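Local coordinates for poly(ADP-ribose) glycohydrolase (Thermomonospora curvata, PDB 3SIG), which probably hydrolyses poly(ADP-ribose) chains, and binds ADP-ribose, at residues L121-S124 and L125-V128; G193-L196 and R197-A201. One frame throughout, in Å; residues are numbered along the deposited sequence.

Both contacts are local, each made along a few consecutive residues, and they follow in series: contact 1 ends at V128, well before contact 2 begins at G193. Their centres are 24 Å apart and their nearest atoms about 14 Å, so they do not touch. Contact 1 spans the end of helix 121-125 and the loop leading to helix 129-138, packing on strand 147-157; contact 2 lies within helix 189-209, which packs on helix 229-240. Both belong to the helical surroundings of one seven-stranded mixed sheet. The side chains of L125 and L196 are about 8 and 9 Å from the bound ADP-ribose, so neither side chain touches the ligand directly.

Contact 1. Residues L121-S124 and L125-V128; sequences LYAS and LRAV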
loop_
_atom_site.group_PDB
_atom_site.type_symbol
_atom_site.label_atom_id
_atom_site.label_comp_id
_atom_site.label_asym_id
_atom_site.label_seq_id
_atom_site.Cartn_x
_atom_site.Cartn_y
_atom_site.Cartn_z
ATOM N N LEU A 121 -5.907 -7.553 4.825
ATOM C CA LEU A 121 -6.257 -6.356 4.076
ATOM C C LEU A 121 -7.558 -6.495 3.308
ATOM O O LEU A 121 -8.347 -5.564 3.263
ATOM C CB LEU A 121 -5.128 -5.990 3.125
ATOM C CG LEU A 121 -5.369 -4.742 2.270
ATOM C CD1 LEU A 121 -5.610 -3.478 3.107
ATOM C CD2 LEU A 121 -4.182 -4.577 1.322
ATOM N N TYR A 122 -7.801 -7.629 2.656
ATOM C CA TYR A 122 -9.043 -7.803 1.887
ATOM C C TYR A 122 -10.276 -7.651 2.746
ATOM O O TYR A 122 -11.281 -7.154 2.279
ATOM C CB TYR A 122 -9.039 -9.182 1.237
ATOM C CG TYR A 122 -10.279 -9.686 0.525
ATOM C CD1 TYR A 122 -10.767 -9.065 -0.598
ATOM C CD2 TYR A 122 -10.894 -10.858 0.952
ATOM C CE1 TYR A 122 -11.861 -9.626 -1.276
ATOM C CE2 TYR A 122 -11.957 -11.381 0.286
ATOM C CZ TYR A 122 -12.415 -10.756 -0.797
ATOM O OH TYR A 122 -13.495 -11.331 -1.457
ATOM N N ALA A 123 -10.231 -8.141 3.989
ATOM C CA ALA A 123 -11.386 -8.025 4.853
ATOM C C ALA A 123 -11.708 -6.545 5.090
ATOM O O ALA A 123 -12.863 -6.190 5.208
ATOM C CB ALA A 123 -11.154 -8.718 6.173
ATOM N N SER A 124 -10.676 -5.702 5.201
ATOM C CA SER A 124 -10.870 -4.271 5.338
ATOM C C SER A 124 -11.407 -3.627 4.062
ATOM O O SER A 124 -12.414 -2.933 4.073
ATOM C CB SER A 124 -9.532 -3.642 5.763
ATOM O OG SER A 124 -9.598 -2.222 5.713
ATOM N N LEU A 125 -10.710 -3.847 2.951
ATOM C CA LEU A 125 -11.069 -3.182 1.691
ATOM C C LEU A 125 -12.437 -3.613 1.179
ATOM O O LEU A 125 -13.194 -2.785 0.644
ATOM C CB LEU A 125 -10.016 -3.407 0.635
ATOM C CG LEU A 125 -8.612 -2.994 1.006
ATOM C CD1 LEU A 125 -7.647 -3.218 -0.184
ATOM C CD2 LEU A 125 -8.607 -1.537 1.460
ATOM N N ARG A 126 -12.786 -4.877 1.362
ATOM C CA ARG A 126 -14.052 -5.364 0.826
ATOM C C ARG A 126 -15.220 -4.717 1.558
ATOM O O ARG A 126 -16.336 -4.710 1.021
ATOM C CB ARG A 126 -14.146 -6.889 0.905
ATOM C CG ARG A 126 -14.557 -7.363 2.289
ATOM C CD ARG A 126 -13.731 -8.406 2.908
ATOM N NE ARG A 126 -14.066 -9.747 2.494
ATOM C CZ ARG A 126 -14.212 -10.795 3.309
ATOM N NH1 ARG A 126 -14.107 -10.698 4.631
ATOM N NH2 ARG A 126 -14.483 -11.964 2.780
ATOM N N ALA A 127 -14.973 -4.155 2.740
ATOM C CA ALA A 127 -15.983 -3.475 3.527
ATOM C C ALA A 127 -16.201 -2.010 3.139
ATOM O O ALA A 127 -16.997 -1.294 3.779
ATOM C CB ALA A 127 -15.633 -3.570 4.992
ATOM N N VAL A 128 -15.506 -1.542 2.101
ATOM C CA VAL A 128 -15.676 -0.179 1.647
ATOM C C VAL A 128 -16.148 -0.111 0.196
ATOM O O VAL A 128 -15.463 0.413 -0.677
ATOM C CB VAL A 128 -14.387 0.643 1.819
ATOM C CG1 VAL A 128 -14.684 2.127 1.688
ATOM C CG2 VAL A 128 -13.709 0.328 3.184
HETATM O O HOH W 1 -16.200 -11.222 0.621
HETATM O O HOH W 2 -15.056 -7.746 5.786
#
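L125 N donates to L121 O at 2.9 Å with an N-H...O angle of 172°, an i to i+4 bond of the short helix 121-125; a type I beta turn from L125 to V128 then leads the chain out toward helix 129-138. Alongside this bond the two leucines pack. L121 CG lies 3.7 Å from L125 CD1, the branches crossing at a slant, and L125 CG is turned beside its own backbone N (chi1 -56°), which keeps its methyls against L121 CD1. L125 also meets I148 and S150 of strand 147-157, so this buried face seats the helix on the sheet.

On the outer side R126 crosses Y122 at about a right angle. R126 NE comes over one ring face, 3.5 Å from Y122 CE2 and offset toward the rim, with guanidinium and ring planes 41° apart rather than stacked flat. The R126 chain is modelled too tightly near CD, so its exact path there is doubtful. F104 meets the same tyrosine edge-to-face. A weak water bridge links Y122 OH to R126 NH2, which has a further long, weak ion pair with E16.

S124 OG is held by T41 and S150. In an i to i+3 bond leading into the L125-V128 turn, A127 N donates to S124 O at 3.1 Å, standing well above the carbonyl plane, while V128 CG2 rests 3.6 Å from that same oxygen.

Contact 2. Residues G193-L196 and R197-A201; sequences GRVL and RGRAA
R199 NH2 is gripped by two backbone carbonyls, those of P176 and L142, while V195 CG1 lies over one face of the same guanidinium. The evidence for that overlap is direct: CG1 stands 3.6 Å above the plane, displaced toward the rim. The nearest guanidinium atom to V195 CG1 is R199 NH1, at 3.6 Å. The two side chains run side by side along the helix and point the same way. The R199 chain bends at its third torsion (chi3 -61°), and this turn brings the flat group beside the valine one helical turn back. R199 NE forms a salt bridge with D145, so charge pairing and carbonyl bonds together should fix the rotation of this buried guanidinium.

Backbone bonds of the i to i+4 kind tie the segments together. A200 N reaches L196 O at 2.9 Å, and R199 N reaches V195 O at 3.0 Å; the donors sit only modestly tilted from the carbonyl planes, as in a regular alpha helix. The side of the helix carrying L196 and A200 faces helix 229-240, where L196 meets Q231 and T235, and A200 meets F236 and L239. R197 takes a different course: its chain is extended from CG to NE and leads away from 193-196, although R197 CB remains 3.4 Å from G193 O. Helix 189-209 joins strand 163-175 to the parallel strand 214-217, with strand 90-94 between them in the sheet, forming a beta-alpha-beta crossover within the macrodomain fold.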
loop_
_atom_site.group_PDB
_atom_site.type_symbol
_atom_site.label_atom_id
_atom_site.label_comp_id
_atom_site.label_asym_id
_atom_site.label_seq_id
_atom_site.Cartn_x
_atom_site.Cartn_y
_atom_site.Cartn_z
ATOM N N GLY A 193 2.023 14.745 -13.229
ATOM C CA GLY A 193 2.816 15.111 -12.076
ATOM C C GLY A 193 1.988 15.820 -11.015
ATOM O O GLY A 193 2.163 15.585 -9.821
ATOM N N ARG A 194 1.097 16.699 -11.428
ATOM C CA ARG A 194 0.235 17.408 -10.492
ATOM C C ARG A 194 -0.702 16.437 -9.775
ATOM O O ARG A 194 -0.905 16.551 -8.549
ATOM C CB ARG A 194 -0.559 18.510 -11.209
ATOM C CG ARG A 194 0.290 19.680 -11.683
ATOM C CD ARG A 194 -0.598 20.781 -12.269
ATOM N NE ARG A 194 0.076 21.556 -13.313
ATOM C CZ ARG A 194 -0.071 21.351 -14.621
ATOM N NH1 ARG A 194 -0.873 20.393 -15.070
ATOM N NH2 ARG A 194 0.581 22.111 -15.490
ATOM N N VAL A 195 -1.265 15.483 -10.506
ATOM C CA VAL A 195 -2.141 14.485 -9.907
ATOM C C VAL A 195 -1.340 13.642 -8.887
ATOM O O VAL A 195 -1.773 13.424 -7.754
ATOM C CB VAL A 195 -2.790 13.587 -10.980
ATOM C CG1 VAL A 195 -3.503 12.434 -10.321
ATOM C CG2 VAL A 195 -3.759 14.405 -11.806
ATOM N N LEU A 196 -0.143 13.213 -9.257
ATOM C CA LEU A 196 0.694 12.403 -8.369
ATOM C C LEU A 196 1.066 13.174 -7.115
ATOM O O LEU A 196 0.999 12.628 -6.021
ATOM C CB LEU A 196 1.980 11.985 -9.077
ATOM C CG LEU A 196 1.825 10.844 -10.083
ATOM C CD1 LEU A 196 3.085 10.781 -10.932
ATOM C CD2 LEU A 196 1.594 9.516 -9.420
ATOM N N ARG A 197 1.444 14.430 -7.244
ATOM C CA ARG A 197 1.838 15.223 -6.110
ATOM C C ARG A 197 0.677 15.451 -5.154
ATOM O O ARG A 197 0.836 15.305 -3.937
ATOM C CB ARG A 197 2.420 16.549 -6.566
ATOM C CG ARG A 197 2.919 17.338 -5.378
ATOM C CD ARG A 197 3.683 18.573 -5.784
ATOM N NE ARG A 197 4.301 19.217 -4.628
ATOM C CZ ARG A 197 3.685 20.114 -3.864
ATOM N NH1 ARG A 197 2.435 20.480 -4.134
ATOM N NH2 ARG A 197 4.322 20.651 -2.831
ATOM N N GLY A 198 -0.484 15.831 -5.686
ATOM C CA GLY A 198 -1.637 16.053 -4.834
ATOM C C GLY A 198 -2.040 14.822 -4.056
ATOM O O GLY A 198 -2.396 14.867 -2.861
ATOM N N ARG A 199 -2.028 13.691 -4.736
ATOM C CA ARG A 199 -2.453 12.432 -4.148
ATOM C C ARG A 199 -1.455 11.910 -3.144
ATOM O O ARG A 199 -1.828 11.505 -2.056
ATOM C CB ARG A 199 -2.747 11.422 -5.273
ATOM C CG ARG A 199 -3.528 10.192 -4.842
ATOM C CD ARG A 199 -4.072 9.430 -6.032
ATOM N NE ARG A 199 -4.993 10.263 -6.807
ATOM C CZ ARG A 199 -5.445 9.955 -8.003
ATOM N NH1 ARG A 199 -6.229 10.818 -8.633
ATOM N NH2 ARG A 199 -5.075 8.855 -8.607
ATOM N N ALA A 200 -0.184 11.917 -3.506
ATOM C CA ALA A 200 0.850 11.526 -2.553
ATOM C C ALA A 200 0.870 12.423 -1.316
ATOM O O ALA A 200 1.059 11.930 -0.191
ATOM C CB ALA A 200 2.225 11.535 -3.215
ATOM N N ALA A 201 0.608 13.702 -1.485
ATOM C CA ALA A 201 0.562 14.569 -0.331
ATOM C C ALA A 201 -0.558 14.135 0.613
ATOM O O ALA A 201 -0.420 14.191 1.844
ATOM C CB ALA A 201 0.356 15.990 -0.742
#